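Local coordinates for sugar ABC transporter (Sugar-binding protein) (Bacillus halodurans, PDB 4YO7) that binds myo-inositol in the cleft between its two lobes and probably delivers sugar-like solutes to an ABC transporter, at residues V50-L55 with F80-N85; I106-D111 with A132-D137; P128-N133 with A144-E149. One frame throughout, in Å; residues are numbered along the deposited sequence.

In the fold
All three contacts lie in one lobe of the protein, on a parallel sheet whose strands run in the order 76-82, 46-52, 104-107, 129-132, 144-147 and 307-308. Interaction 1 joins the first two, interaction 2 the ends of the next two, and interaction 3 carries on to strand 144-147. Interaction 1 closes before interaction 2 opens, while interaction 3 begins where interaction 2 ends. The centres of interactions 1 and 2 are about 11 Å apart and those of interactions 2 and 3 about 7 Å, the latter pair sharing Ala132 and Asn133. The principle is that of periplasmic binding proteins: strands hold the frame, and loops at their C-terminal ends hold the ligand, here in part through Asn133 and Arg134.

Interaction 1 (V50-L55 with F80-N85); sequences VSISNL and FSDAQN
Parallel strand pairing at the border of the sheet joins Val50-Ile52 to Phe80-Asp82, the two strands of a beta-alpha-beta crossover whose helix, 57-70, lies between them in sequence. The short axes approach to 4.7 Å at 30°, and the partners are Val50 with Phe80, Ser51 with Ser81 and Ile52 with Asp82. Ser81 N donates to Val50 O, Ile52 N to Ser81 O and Ala83 N to Ile52 O, the last bond nearly straight at 173°. Beyond the strands one more backbone bond, Asn85 N to Ser53 O at 2.8 Å, ties the two loops.

On the face bearing Val50 and Phe80 the side chains run alongside each other in the same direction. Val50 CB is 3.8 Å from Phe80 CD2, while Val50 CG2 comes as close to Phe80 CE2; Met66 of helix 57-70 also touches the ring. The opposite face carries Ser51, whose OG is hydrogen-bonded to Gln93 and Gln90 of helix 87-100.

Asp82 organises the turn. With CG anti to its own N (chi1 175°), the carboxylate reaches forward to the loops. Asp82 OD1 accepts from Gln84 N at 2.9 Å, closing an Asx turn with the donor above the carboxylate plane. The same oxygen lies 3.2 Å from Asn54 CA. The other oxygen serves the partner segment through a water, which donates to Asp82 OD2 over 2.7 Å and accepts from Leu55 N at 2.9 Å.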
# COMPACT_ATOMS: atom_id res chain seq x y z
N VAL A 50 -6.29 -8.36 15.27
CA VAL A 50 -5.77 -7.77 14.05
C VAL A 50 -5.87 -8.77 12.91
O VAL A 50 -5.48 -9.92 13.08
CB VAL A 50 -4.31 -7.37 14.23
CG1 VAL A 50 -3.73 -6.68 12.99
CG2 VAL A 50 -4.20 -6.46 15.43
N SER A 51 -6.40 -8.33 11.78
CA SER A 51 -6.40 -9.16 10.57
C SER A 51 -5.75 -8.39 9.44
O SER A 51 -6.35 -7.46 8.91
CB SER A 51 -7.81 -9.59 10.19
OG SER A 51 -7.81 -10.32 8.95
N ILE A 52 -4.53 -8.80 9.08
CA ILE A 52 -3.83 -8.17 7.97
C ILE A 52 -4.17 -8.95 6.70
O ILE A 52 -4.38 -10.15 6.77
CB ILE A 52 -2.31 -8.11 8.23
CG1 ILE A 52 -1.63 -7.12 7.29
CG2 ILE A 52 -1.66 -9.50 8.17
CD1 ILE A 52 -0.25 -6.70 7.76
N SER A 53 -4.29 -8.28 5.56
CA SER A 53 -4.68 -8.99 4.33
C SER A 53 -3.73 -10.12 3.96
O SER A 53 -4.18 -11.18 3.55
CB SER A 53 -4.81 -8.01 3.15
OG SER A 53 -3.57 -7.42 2.84
N ASN A 54 -2.43 -9.86 4.07
CA ASN A 54 -1.39 -10.83 3.75
C ASN A 54 -0.07 -10.19 4.10
O ASN A 54 -0.02 -9.00 4.41
CB ASN A 54 -1.46 -11.27 2.27
CG ASN A 54 -0.89 -10.26 1.29
OD1 ASN A 54 -1.18 -9.05 1.33
ND2 ASN A 54 -0.11 -10.76 0.37
N LEU A 55 1.00 -10.99 4.09
CA LEU A 55 2.33 -10.51 4.43
C LEU A 55 3.18 -10.31 3.18
O LEU A 55 4.19 -10.99 2.97
CB LEU A 55 3.00 -11.47 5.42
CG LEU A 55 2.25 -11.50 6.76
CD1 LEU A 55 2.82 -12.62 7.63
CD2 LEU A 55 2.33 -10.19 7.50
N PHE A 80 -2.61 -11.47 16.24
CA PHE A 80 -2.16 -11.05 14.91
C PHE A 80 -2.46 -12.15 13.91
O PHE A 80 -1.74 -13.15 13.83
CB PHE A 80 -0.66 -10.72 14.91
CG PHE A 80 -0.35 -9.37 15.48
CD1 PHE A 80 0.20 -9.26 16.75
CD2 PHE A 80 -0.67 -8.21 14.77
CE1 PHE A 80 0.47 -8.02 17.29
CE2 PHE A 80 -0.40 -6.95 15.33
CZ PHE A 80 0.17 -6.88 16.59
N SER A 81 -3.51 -11.94 13.13
CA SER A 81 -3.98 -12.91 12.15
C SER A 81 -3.71 -12.44 10.73
O SER A 81 -3.60 -11.25 10.47
CB SER A 81 -5.49 -13.16 12.31
OG SER A 81 -5.77 -13.67 13.61
N ASP A 82 -3.60 -13.40 9.83
CA ASP A 82 -3.24 -13.19 8.43
C ASP A 82 -4.33 -13.82 7.57
O ASP A 82 -4.58 -15.02 7.65
CB ASP A 82 -1.87 -13.84 8.15
CG ASP A 82 -1.43 -13.78 6.70
OD1 ASP A 82 -2.11 -13.19 5.84
OD2 ASP A 82 -0.34 -14.32 6.44
N ALA A 83 -5.00 -13.00 6.76
CA ALA A 83 -6.11 -13.48 5.93
C ALA A 83 -5.65 -14.23 4.69
O ALA A 83 -6.48 -14.84 4.02
CB ALA A 83 -7.00 -12.33 5.53
N GLN A 84 -4.36 -14.15 4.37
CA GLN A 84 -3.78 -14.84 3.19
C GLN A 84 -4.54 -14.53 1.90
O GLN A 84 -4.85 -15.42 1.10
CB GLN A 84 -3.74 -16.35 3.45
CG GLN A 84 -2.89 -16.70 4.64
CD GLN A 84 -2.90 -18.19 4.99
OE1 GLN A 84 -3.93 -18.75 5.37
NE2 GLN A 84 -1.77 -18.84 4.84
N ASN A 85 -4.87 -13.25 1.75
CA ASN A 85 -5.61 -12.73 0.59
C ASN A 85 -6.97 -13.36 0.34
O ASN A 85 -7.48 -13.31 -0.78
CB ASN A 85 -4.75 -12.90 -0.68
CG ASN A 85 -3.47 -12.13 -0.59
OD1 ASN A 85 -3.48 -10.92 -0.38
ND2 ASN A 85 -2.33 -12.83 -0.75
O HOH W 1 0.66 -13.90 3.96

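Interaction 2 (I106-D111 with A132-D137); sequences IVNPVD and ANRTFD. With INS (1,2,3,4,5,6-hexahydroxy-cyclohexane), chain F.
The inositol pocket takes two of its residues, Asn133 and Arg134, from this contact, in which the loop after strand 129-132 folds against the end of strand 104-107. Arg134 reaches the ligand with a chain extended from CG to NE. Its NE donates to INS O6 over 3.0 Å and its NH2 to INS O1 over 2.7 Å, the second bond nearly straight at 171°. The remaining terminal nitrogen turns back to the protein: Arg134 NH1 donates to Pro109 O at 3.1 Å, close to the guanidinium plane, which, with the two bonds to INS, helps fix the rotation of the group. Over one of its faces stands Asn108 OD1, which is hydrogen-bonded to Ser53. With an alanine in place of Arg134, INS O1 and O6 would probably lose these donors and Pro109 O its mate.

Asn108 is the second-shell partner. Because CG is anti to the backbone N (chi1 170°), its amide is brought up to Ala132 O, to which ND2 donates over 2.9 Å with the acceptor in the amide plane. Arg134 N meets that same oxygen from the opposite face of its carbonyl plane. A weak bond at 3.2 Å from Asn108 ND2 to Asn133 OD1 may help place the other ligand-binding side chain, whose ND2 also donates to Gln287. Asn133 OD1 also accepts from INS O6 at 2.7 Å, while its ND2 donates to INS O5.

Farther from the ligand, Pro109 CG packs 4.0 Å from Phe136 CD1, the two side chains crossing at about a right angle. Ala132 N bonds to Val107 O to continue the sheet, helix 112-125 packs against Pro109 and Phe136, and helix 57-70 touches Asn108 and Asn133.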
# COMPACT_ATOMS: atom_id res chain seq x y z
N ILE A 106 -8.41 -4.27 14.43
CA ILE A 106 -7.68 -3.63 13.33
C ILE A 106 -7.81 -4.54 12.12
O ILE A 106 -7.45 -5.72 12.18
CB ILE A 106 -6.17 -3.41 13.64
CG1 ILE A 106 -5.99 -2.56 14.90
CG2 ILE A 106 -5.48 -2.76 12.42
CD1 ILE A 106 -4.54 -2.50 15.37
N VAL A 107 -8.34 -3.99 11.02
CA VAL A 107 -8.41 -4.69 9.73
C VAL A 107 -7.70 -3.94 8.62
O VAL A 107 -7.86 -2.74 8.46
CB VAL A 107 -9.87 -4.92 9.27
CG1 VAL A 107 -9.94 -5.52 7.87
CG2 VAL A 107 -10.58 -5.82 10.25
N ASN A 108 -6.91 -4.69 7.86
CA ASN A 108 -6.36 -4.29 6.56
C ASN A 108 -7.14 -5.08 5.45
O ASN A 108 -6.89 -6.27 5.28
CB ASN A 108 -4.85 -4.61 6.61
CG ASN A 108 -4.17 -4.50 5.30
OD1 ASN A 108 -3.70 -5.49 4.76
ND2 ASN A 108 -4.02 -3.27 4.79
N PRO A 109 -8.14 -4.46 4.78
CA PRO A 109 -9.12 -5.30 4.05
C PRO A 109 -8.61 -5.99 2.81
O PRO A 109 -7.95 -5.37 2.00
CB PRO A 109 -10.21 -4.32 3.62
CG PRO A 109 -9.85 -2.99 4.17
CD PRO A 109 -8.59 -3.06 4.93
N VAL A 110 -8.97 -7.25 2.66
CA VAL A 110 -8.65 -8.02 1.48
C VAL A 110 -9.27 -7.41 0.23
O VAL A 110 -8.62 -7.34 -0.80
CB VAL A 110 -9.08 -9.48 1.68
CG1 VAL A 110 -9.01 -10.28 0.36
CG2 VAL A 110 -8.21 -10.10 2.76
N ASP A 111 -10.51 -6.94 0.32
CA ASP A 111 -11.13 -6.32 -0.85
C ASP A 111 -12.20 -5.32 -0.42
O ASP A 111 -12.65 -5.32 0.71
CB ASP A 111 -11.71 -7.37 -1.79
CG ASP A 111 -12.97 -8.04 -1.25
OD1 ASP A 111 -12.88 -9.19 -0.81
OD2 ASP A 111 -14.06 -7.42 -1.28
N ALA A 132 -6.61 -0.09 8.56
CA ALA A 132 -5.23 0.25 8.29
C ALA A 132 -4.86 0.02 6.83
O ALA A 132 -5.15 -1.05 6.27
CB ALA A 132 -4.30 -0.56 9.19
N ASN A 133 -4.23 1.05 6.25
CA ASN A 133 -3.51 1.04 4.98
C ASN A 133 -4.33 0.90 3.70
O ASN A 133 -4.00 1.54 2.72
CB ASN A 133 -2.43 -0.04 5.04
CG ASN A 133 -1.82 -0.34 3.69
OD1 ASN A 133 -2.27 -1.25 3.00
ND2 ASN A 133 -0.78 0.40 3.32
N ARG A 134 -5.38 0.08 3.69
CA ARG A 134 -6.28 -0.01 2.54
C ARG A 134 -7.64 0.57 2.86
O ARG A 134 -8.32 0.11 3.77
CB ARG A 134 -6.43 -1.45 2.08
CG ARG A 134 -5.15 -2.10 1.65
CD ARG A 134 -5.40 -3.55 1.35
NE ARG A 134 -4.25 -4.26 0.83
CZ ARG A 134 -4.29 -5.52 0.40
NH1 ARG A 134 -5.43 -6.22 0.46
NH2 ARG A 134 -3.21 -6.08 -0.10
N THR A 135 -8.07 1.54 2.07
CA THR A 135 -9.36 2.15 2.24
C THR A 135 -10.35 1.55 1.23
O THR A 135 -10.01 0.68 0.42
CB THR A 135 -9.26 3.70 2.11
OG1 THR A 135 -10.47 4.30 2.58
CG2 THR A 135 -8.97 4.17 0.68
N PHE A 136 -11.58 2.02 1.30
CA PHE A 136 -12.67 1.49 0.50
C PHE A 136 -13.81 2.46 0.59
O PHE A 136 -13.87 3.26 1.54
CB PHE A 136 -13.11 0.13 0.99
CG PHE A 136 -13.46 0.11 2.45
CD1 PHE A 136 -12.48 -0.02 3.41
CD2 PHE A 136 -14.78 0.19 2.86
CE1 PHE A 136 -12.82 -0.06 4.74
CE2 PHE A 136 -15.10 0.16 4.21
CZ PHE A 136 -14.12 0.03 5.13
N ASP A 137 -14.72 2.41 -0.39
CA ASP A 137 -15.94 3.20 -0.32
C ASP A 137 -16.78 2.71 0.85
O ASP A 137 -17.20 1.55 0.88
CB ASP A 137 -16.73 3.10 -1.63
CG ASP A 137 -16.07 3.82 -2.78
OD1 ASP A 137 -15.06 4.53 -2.60
OD2 ASP A 137 -16.60 3.69 -3.90
C1 INS F . -0.39 -3.57 -0.75
C2 INS F . 1.07 -3.70 -1.14
C3 INS F . 1.50 -2.44 -1.89
C4 INS F . 1.31 -1.19 -1.03
C5 INS F . -0.17 -1.09 -0.61
C6 INS F . -0.59 -2.35 0.13
O1 INS F . -0.84 -4.74 -0.01
O2 INS F . 1.83 -3.82 0.07
O3 INS F . 2.91 -2.63 -2.24
O4 INS F . 1.62 -0.02 -1.81
O5 INS F . -0.30 0.03 0.29
O6 INS F . -2.03 -2.23 0.45

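Interaction 3 (P128-N133 with A144-E149); sequences PIIIAN and AFVGSE. With INS (1,2,3,4,5,6-hexahydroxy-cyclohexane), chain F.
Phe145 lies against Ile131 and the backbone of Asn133, on one face of two neighbouring parallel strands. Its CG stands anti to the backbone N (chi1 178°), which carries the ring forward along the partner strand. From CB the side chain passes to CG, 4.0 Å from Ile131 O. Phe145 CD1 lies 3.5 Å from Ile131 O and 3.7 Å from Ile131 CG2, and CE1 lies beside the same methyl and about as near Asn133 N. The tip, CZ, ends 4.1 Å from Asn133 C. Ile131 CB lies in the plane of the ring at its edge, and the two side chains cross at roughly a right angle. Thr135, from the loop beyond, also packs on this ring.

The other face carries Ile130, Ala144 and Val146. Ile130 spreads its two branches, CD1 meeting Ala144 CB and CG2 coming to within 4.1 Å of Val146 CG2, beneath helix 284-299, which touches Ile130 and Val146.

Backbone bonds stitch the strands in sequence. Ile131 N donates to Ala144 O, Val146 N donates to Ile131 O, and Asn133 N donates to Val146 O in the carbonyl plane over 2.8 Å. After the last rung the segments part, and water bridges them: one molecule accepts from Ser148 N at 2.9 Å and lies 2.7 Å from Asn133 O, to which it probably donates.

The short axes run 23° apart. Such a parallel pair, covered by helices and delivering a ligand-binding residue at its C-terminal end, is typical of the Rossmann-like alpha/beta lobe of periplasmic binding proteins.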
# COMPACT_ATOMS: atom_id res chain seq x y z
N PRO A 128 -15.01 -1.06 18.51
CA PRO A 128 -14.28 -0.17 17.59
C PRO A 128 -13.50 -0.91 16.52
O PRO A 128 -12.86 -1.92 16.78
CB PRO A 128 -13.32 0.60 18.50
CG PRO A 128 -13.72 0.32 19.90
CD PRO A 128 -14.64 -0.86 19.93
N ILE A 129 -13.53 -0.37 15.30
CA ILE A 129 -12.77 -0.97 14.20
C ILE A 129 -11.91 0.10 13.52
O ILE A 129 -12.39 1.14 13.04
CB ILE A 129 -13.69 -1.66 13.20
CG1 ILE A 129 -12.83 -2.23 12.05
CG2 ILE A 129 -14.83 -0.75 12.74
CD1 ILE A 129 -13.47 -3.29 11.30
N ILE A 130 -10.62 -0.19 13.52
CA ILE A 130 -9.61 0.67 12.93
C ILE A 130 -9.25 0.05 11.59
O ILE A 130 -8.89 -1.12 11.54
CB ILE A 130 -8.33 0.76 13.81
CG1 ILE A 130 -8.62 1.24 15.26
CG2 ILE A 130 -7.25 1.63 13.14
CD1 ILE A 130 -9.76 2.19 15.48
N ILE A 131 -9.32 0.82 10.52
CA ILE A 131 -8.91 0.35 9.18
C ILE A 131 -7.49 0.85 8.90
O ILE A 131 -7.19 2.03 9.04
CB ILE A 131 -9.88 0.84 8.10
CG1 ILE A 131 -11.31 0.33 8.37
CG2 ILE A 131 -9.38 0.45 6.68
CD1 ILE A 131 -11.49 -1.15 8.31
N ALA A 132 -6.61 -0.09 8.56
CA ALA A 132 -5.23 0.25 8.29
C ALA A 132 -4.86 0.02 6.83
O ALA A 132 -5.15 -1.05 6.27
CB ALA A 132 -4.30 -0.56 9.19
N ASN A 133 -4.23 1.05 6.25
CA ASN A 133 -3.51 1.04 4.98
C ASN A 133 -4.33 0.90 3.70
O ASN A 133 -4.00 1.54 2.72
CB ASN A 133 -2.43 -0.04 5.04
CG ASN A 133 -1.82 -0.34 3.69
OD1 ASN A 133 -2.27 -1.25 3.00
ND2 ASN A 133 -0.78 0.40 3.32
N ALA A 144 -11.90 4.60 12.74
CA ALA A 144 -10.82 5.46 12.24
C ALA A 144 -10.10 4.76 11.10
O ALA A 144 -10.15 3.55 10.99
CB ALA A 144 -9.82 5.81 13.36
N PHE A 145 -9.45 5.58 10.27
CA PHE A 145 -8.57 5.10 9.19
C PHE A 145 -7.16 5.60 9.45
O PHE A 145 -6.97 6.79 9.76
CB PHE A 145 -9.03 5.60 7.81
CG PHE A 145 -8.12 5.18 6.69
CD1 PHE A 145 -8.12 3.86 6.26
CD2 PHE A 145 -7.24 6.08 6.10
CE1 PHE A 145 -7.26 3.45 5.27
CE2 PHE A 145 -6.39 5.66 5.07
CZ PHE A 145 -6.40 4.35 4.65
N VAL A 146 -6.20 4.69 9.33
CA VAL A 146 -4.78 5.00 9.43
C VAL A 146 -4.10 4.54 8.15
O VAL A 146 -4.08 3.36 7.85
CB VAL A 146 -4.12 4.30 10.65
CG1 VAL A 146 -2.65 4.62 10.70
CG2 VAL A 146 -4.80 4.75 11.93
N GLY A 147 -3.59 5.49 7.39
CA GLY A 147 -2.99 5.16 6.11
C GLY A 147 -2.60 6.41 5.35
O GLY A 147 -2.40 7.45 5.94
N SER A 148 -2.49 6.28 4.03
CA SER A 148 -2.03 7.36 3.19
C SER A 148 -2.94 7.48 1.98
O SER A 148 -3.57 6.52 1.56
CB SER A 148 -0.60 7.10 2.76
OG SER A 148 0.24 7.04 3.90
N GLU A 149 -2.99 8.67 1.42
CA GLU A 149 -3.97 8.97 0.37
C GLU A 149 -3.45 8.55 -1.00
O GLU A 149 -2.55 9.18 -1.56
CB GLU A 149 -4.28 10.47 0.38
CG GLU A 149 -5.31 10.88 -0.65
CD GLU A 149 -6.72 10.47 -0.25
OE1 GLU A 149 -7.12 10.74 0.91
OE2 GLU A 149 -7.43 9.87 -1.10
C1 INS F . -0.39 -3.57 -0.75
C2 INS F . 1.07 -3.70 -1.14
C3 INS F . 1.50 -2.44 -1.89
C4 INS F . 1.31 -1.19 -1.03
C5 INS F . -0.17 -1.09 -0.61
C6 INS F . -0.59 -2.35 0.13
O1 INS F . -0.84 -4.74 -0.01
O2 INS F . 1.83 -3.82 0.07
O3 INS F . 2.91 -2.63 -2.24
O4 INS F . 1.62 -0.02 -1.81
O5 INS F . -0.30 0.03 0.29
O6 INS F . -2.03 -2.23 0.45
O HOH W 2 -2.25 3.66 2.73
O HOH W 3 -5.41 4.36 1.39